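Local coordinates for rhusiopathiae surface protein B (Erysipelothrix rhusiopathiae, PDB 3V10) that probably binds collagen as a cell-wall-anchored surface adhesin, the present chain being its collagen-binding region, at residues G207-D212 / R268-K273. Residues are numbered along the deposited sequence; the frame is centred on the assembly and turned at random.
Sequences GHKLVD and RAFDKK
Phe270 lays its ring over the backbone of Gly207: CA of Gly207 stands 3.9 Å from the centroid of the Phe270 ring and 24° off its normal, a CH-pi contact over the face. Phe270 CG sits between its backbone N and carbonyl carbon (chi1 62°), and the ring beyond it lies over Gly207, just before strand 208-221. Beneath the ring, the carbonyl of Gly207 is doubly gripped. Phe270 N donates to Gly207 O at 2.8 Å and nearly straight (173°), while Asp271 N reaches the same Gly207 O at 3.2 Å, both donors arriving from one face of the carbonyl plane. Lys209 crosses Phe270 at about a right angle, its CG 3.5 Å from Phe270 CE2. At the other end Val211 packs on Arg268, the residue with most surface buried here: Val211 CG2 lies 3.5 Å above the guanidinium plane, nearer the edge than the centre, and 3.8 Å from Arg268 CB. Arg268 NE forms a salt bridge with Asp180 on the adjoining strand 180-187, consistent with the guanidinium being held beside Val211. Reciprocal bonds, Lys209 N to Arg268 O (3.0 Å) and Arg268 N to Lys209 O (2.7 Å), define an antiparallel hydrogen-bonded pair, followed by the non-hydrogen-bonded pair His208-Ala269. The arrangement is the end of an antiparallel strand ladder, here joining strands 208-221 and 260-269 in the five-stranded sheet of an Ig-like collagen-binding domain.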
ATOM      1  N   GLY A 207       9.556 -11.912  -2.915  1.00 13.05           N
ATOM      2  CA  GLY A 207       8.139 -11.704  -3.164  1.00 12.47           C
ATOM      3  C   GLY A 207       7.763 -10.724  -4.258  1.00 11.43           C
ATOM      4  O   GLY A 207       6.627 -10.725  -4.728  1.00 11.00           O
ATOM      5  N   HIS A 208       8.692  -9.860  -4.647  1.00  9.88           N
ATOM      6  CA  HIS A 208       8.411  -8.913  -5.714  1.00 10.14           C
ATOM      7  C   HIS A 208       9.650  -8.668  -6.560  1.00 10.35           C
ATOM      8  O   HIS A 208      10.765  -8.940  -6.125  1.00  9.92           O
ATOM      9  CB  HIS A 208       7.849  -7.590  -5.166  1.00 10.33           C
ATOM     10  CG  HIS A 208       8.724  -6.911  -4.155  1.00  9.28           C
ATOM     11  ND1 HIS A 208       8.925  -5.546  -4.156  1.00  7.91           N
ATOM     12  CD2 HIS A 208       9.410  -7.391  -3.091  1.00  7.50           C
ATOM     13  CE1 HIS A 208       9.699  -5.217  -3.136  1.00  8.15           C
ATOM     14  NE2 HIS A 208      10.006  -6.318  -2.473  1.00  6.78           N
ATOM     15  N   LYS A 209       9.443  -8.184  -7.779  1.00 10.71           N
ATOM     16  CA  LYS A 209      10.548  -7.919  -8.698  1.00 12.40           C
ATOM     17  C   LYS A 209      10.364  -6.578  -9.383  1.00 12.41           C
ATOM     18  O   LYS A 209       9.243  -6.086  -9.529  1.00 11.37           O
ATOM     19  CB  LYS A 209      10.629  -8.993  -9.791  1.00 16.42           C
ATOM     20  CG  LYS A 209      10.680 -10.427  -9.316  1.00 21.08           C
ATOM     21  CD  LYS A 209      11.148 -11.343 -10.442  1.00 23.75           C
ATOM     22  CE  LYS A 209      10.823 -12.799 -10.144  1.00 26.66           C
ATOM     23  NZ  LYS A 209      11.186 -13.160  -8.748  1.00 28.30           N
ATOM     24  N   LEU A 210      11.474  -6.005  -9.831  1.00 11.06           N
ATOM     25  CA  LEU A 210      11.445  -4.729 -10.523  1.00 11.07           C
ATOM     26  C   LEU A 210      10.672  -4.861 -11.836  1.00 12.16           C
ATOM     27  O   LEU A 210      10.775  -5.873 -12.538  1.00 12.65           O
ATOM     28  CB  LEU A 210      12.882  -4.250 -10.793  1.00 13.21           C
ATOM     29  CG  LEU A 210      13.060  -2.841 -11.377  1.00 18.27           C
ATOM     30  CD1 LEU A 210      14.319  -2.190 -10.800  1.00 21.26           C
ATOM     31  CD2 LEU A 210      13.125  -2.918 -12.893  1.00 19.97           C
ATOM     32  N   VAL A 211       9.888  -3.841 -12.158  1.00 10.61           N
ATOM     33  CA  VAL A 211       9.121  -3.840 -13.397  1.00 11.44           C
ATOM     34  C   VAL A 211      10.009  -3.269 -14.501  1.00 13.76           C
ATOM     35  O   VAL A 211      10.437  -2.115 -14.436  1.00 12.66           O
ATOM     36  CB  VAL A 211       7.846  -2.985 -13.263  1.00 10.94           C
ATOM     37  CG1 VAL A 211       7.159  -2.844 -14.621  1.00 12.44           C
ATOM     38  CG2 VAL A 211       6.895  -3.631 -12.257  1.00  9.10           C
ATOM     39  N   ASP A 212      10.278  -4.086 -15.514  1.00 15.17           N
ATOM     40  CA  ASP A 212      11.129  -3.693 -16.630  1.00 16.44           C
ATOM     41  C   ASP A 212      10.770  -2.342 -17.241  1.00 16.26           C
ATOM     42  O   ASP A 212       9.611  -2.092 -17.581  1.00 15.64           O
ATOM     43  CB  ASP A 212      11.082  -4.783 -17.705  1.00 19.22           C
ATOM     44  CG  ASP A 212      11.915  -4.446 -18.918  1.00 22.72           C
ATOM     45  OD1 ASP A 212      13.113  -4.131 -18.746  1.00 25.54           O
ATOM     46  OD2 ASP A 212      11.370  -4.505 -20.041  1.00 22.14           O
ATOM     47  N   ARG A 268       6.735  -5.456  -8.793  1.00 10.05           N
ATOM     48  CA  ARG A 268       5.488  -6.182  -8.959  1.00  9.89           C
ATOM     49  C   ARG A 268       5.510  -7.415  -8.082  1.00 10.48           C
ATOM     50  O   ARG A 268       6.445  -8.208  -8.143  1.00  8.98           O
ATOM     51  CB  ARG A 268       5.327  -6.563 -10.433  1.00 10.28           C
ATOM     52  CG  ARG A 268       4.053  -7.303 -10.791  1.00  9.80           C
ATOM     53  CD  ARG A 268       3.824  -7.200 -12.292  1.00 12.49           C
ATOM     54  NE  ARG A 268       3.662  -5.802 -12.675  1.00 13.58           N
ATOM     55  CZ  ARG A 268       3.731  -5.336 -13.916  1.00 16.41           C
ATOM     56  NH1 ARG A 268       3.962  -6.158 -14.934  1.00 18.27           N
ATOM     57  NH2 ARG A 268       3.580  -4.036 -14.133  1.00 15.60           N
ATOM     58  N   ALA A 269       4.481  -7.563  -7.254  1.00 11.22           N
ATOM     59  CA  ALA A 269       4.383  -8.709  -6.365  1.00 12.03           C
ATOM     60  C   ALA A 269       4.080  -9.981  -7.153  1.00 12.69           C
ATOM     61  O   ALA A 269       3.288  -9.960  -8.095  1.00 13.41           O
ATOM     62  CB  ALA A 269       3.285  -8.465  -5.327  1.00 11.20           C
ATOM     63  N   PHE A 270       4.731 -11.080  -6.781  1.00 14.77           N
ATOM     64  CA  PHE A 270       4.478 -12.360  -7.429  1.00 14.68           C
ATOM     65  C   PHE A 270       4.104 -13.383  -6.363  1.00 16.70           C
ATOM     66  O   PHE A 270       3.531 -14.429  -6.676  1.00 18.98           O
ATOM     67  CB  PHE A 270       5.683 -12.817  -8.262  1.00 15.69           C
ATOM     68  CG  PHE A 270       6.930 -13.055  -7.469  1.00 16.76           C
ATOM     69  CD1 PHE A 270       7.070 -14.195  -6.683  1.00 17.08           C
ATOM     70  CD2 PHE A 270       7.985 -12.151  -7.535  1.00 15.85           C
ATOM     71  CE1 PHE A 270       8.246 -14.431  -5.978  1.00 17.88           C
ATOM     72  CE2 PHE A 270       9.158 -12.377  -6.838  1.00 15.80           C
ATOM     73  CZ  PHE A 270       9.295 -13.516  -6.060  1.00 16.41           C
ATOM     74  N   ASP A 271       4.433 -13.081  -5.106  1.00 16.12           N
ATOM     75  CA  ASP A 271       4.054 -13.943  -3.988  1.00 18.62           C
ATOM     76  C   ASP A 271       2.910 -13.188  -3.320  1.00 19.39           C
ATOM     77  O   ASP A 271       3.139 -12.274  -2.520  1.00 20.20           O
ATOM     78  CB  ASP A 271       5.195 -14.124  -2.976  1.00 18.84           C
ATOM     79  CG  ASP A 271       4.882 -15.192  -1.936  1.00 21.58           C
ATOM     80  OD1 ASP A 271       3.702 -15.301  -1.551  1.00 23.06           O
ATOM     81  OD2 ASP A 271       5.802 -15.921  -1.506  1.00 22.69           O
ATOM     82  N   LYS A 272       1.682 -13.568  -3.659  1.00 19.99           N
ATOM     83  CA  LYS A 272       0.468 -12.931  -3.141  1.00 21.30           C
ATOM     84  C   LYS A 272       0.235 -12.998  -1.643  1.00 21.50           C
ATOM     85  O   LYS A 272      -0.534 -12.215  -1.105  1.00 20.57           O
ATOM     86  CB  LYS A 272      -0.753 -13.535  -3.858  1.00 22.59           C
ATOM     87  CG  LYS A 272      -2.009 -12.693  -3.866  1.00 24.08           C
ATOM     88  CD  LYS A 272      -1.858 -11.533  -4.843  1.00 27.38           C
ATOM     89  CE  LYS A 272      -1.267 -11.942  -6.241  1.00 26.38           C
ATOM     90  NZ  LYS A 272       0.234 -12.044  -6.432  1.00 28.24           N
ATOM     91  N   LYS A 273       0.888 -13.935  -0.974  1.00 21.18           N
ATOM     92  CA  LYS A 273       0.678 -14.114   0.457  1.00 22.20           C
ATOM     93  C   LYS A 273       1.761 -13.614   1.412  1.00 21.62           C
ATOM     94  O   LYS A 273       1.636 -13.765   2.630  1.00 22.27           O
ATOM     95  CB  LYS A 273       0.388 -15.593   0.741  1.00 23.19           C
ATOM     96  CG  LYS A 273      -0.915 -16.083   0.141  1.00 24.92           C
ATOM     97  CD  LYS A 273      -2.110 -15.410   0.811  1.00 27.33           C
ATOM     98  CE  LYS A 273      -3.431 -15.996   0.333  1.00 27.91           C
ATOM     99  NZ  LYS A 273      -3.659 -15.752  -1.120  1.00 29.98           N
TER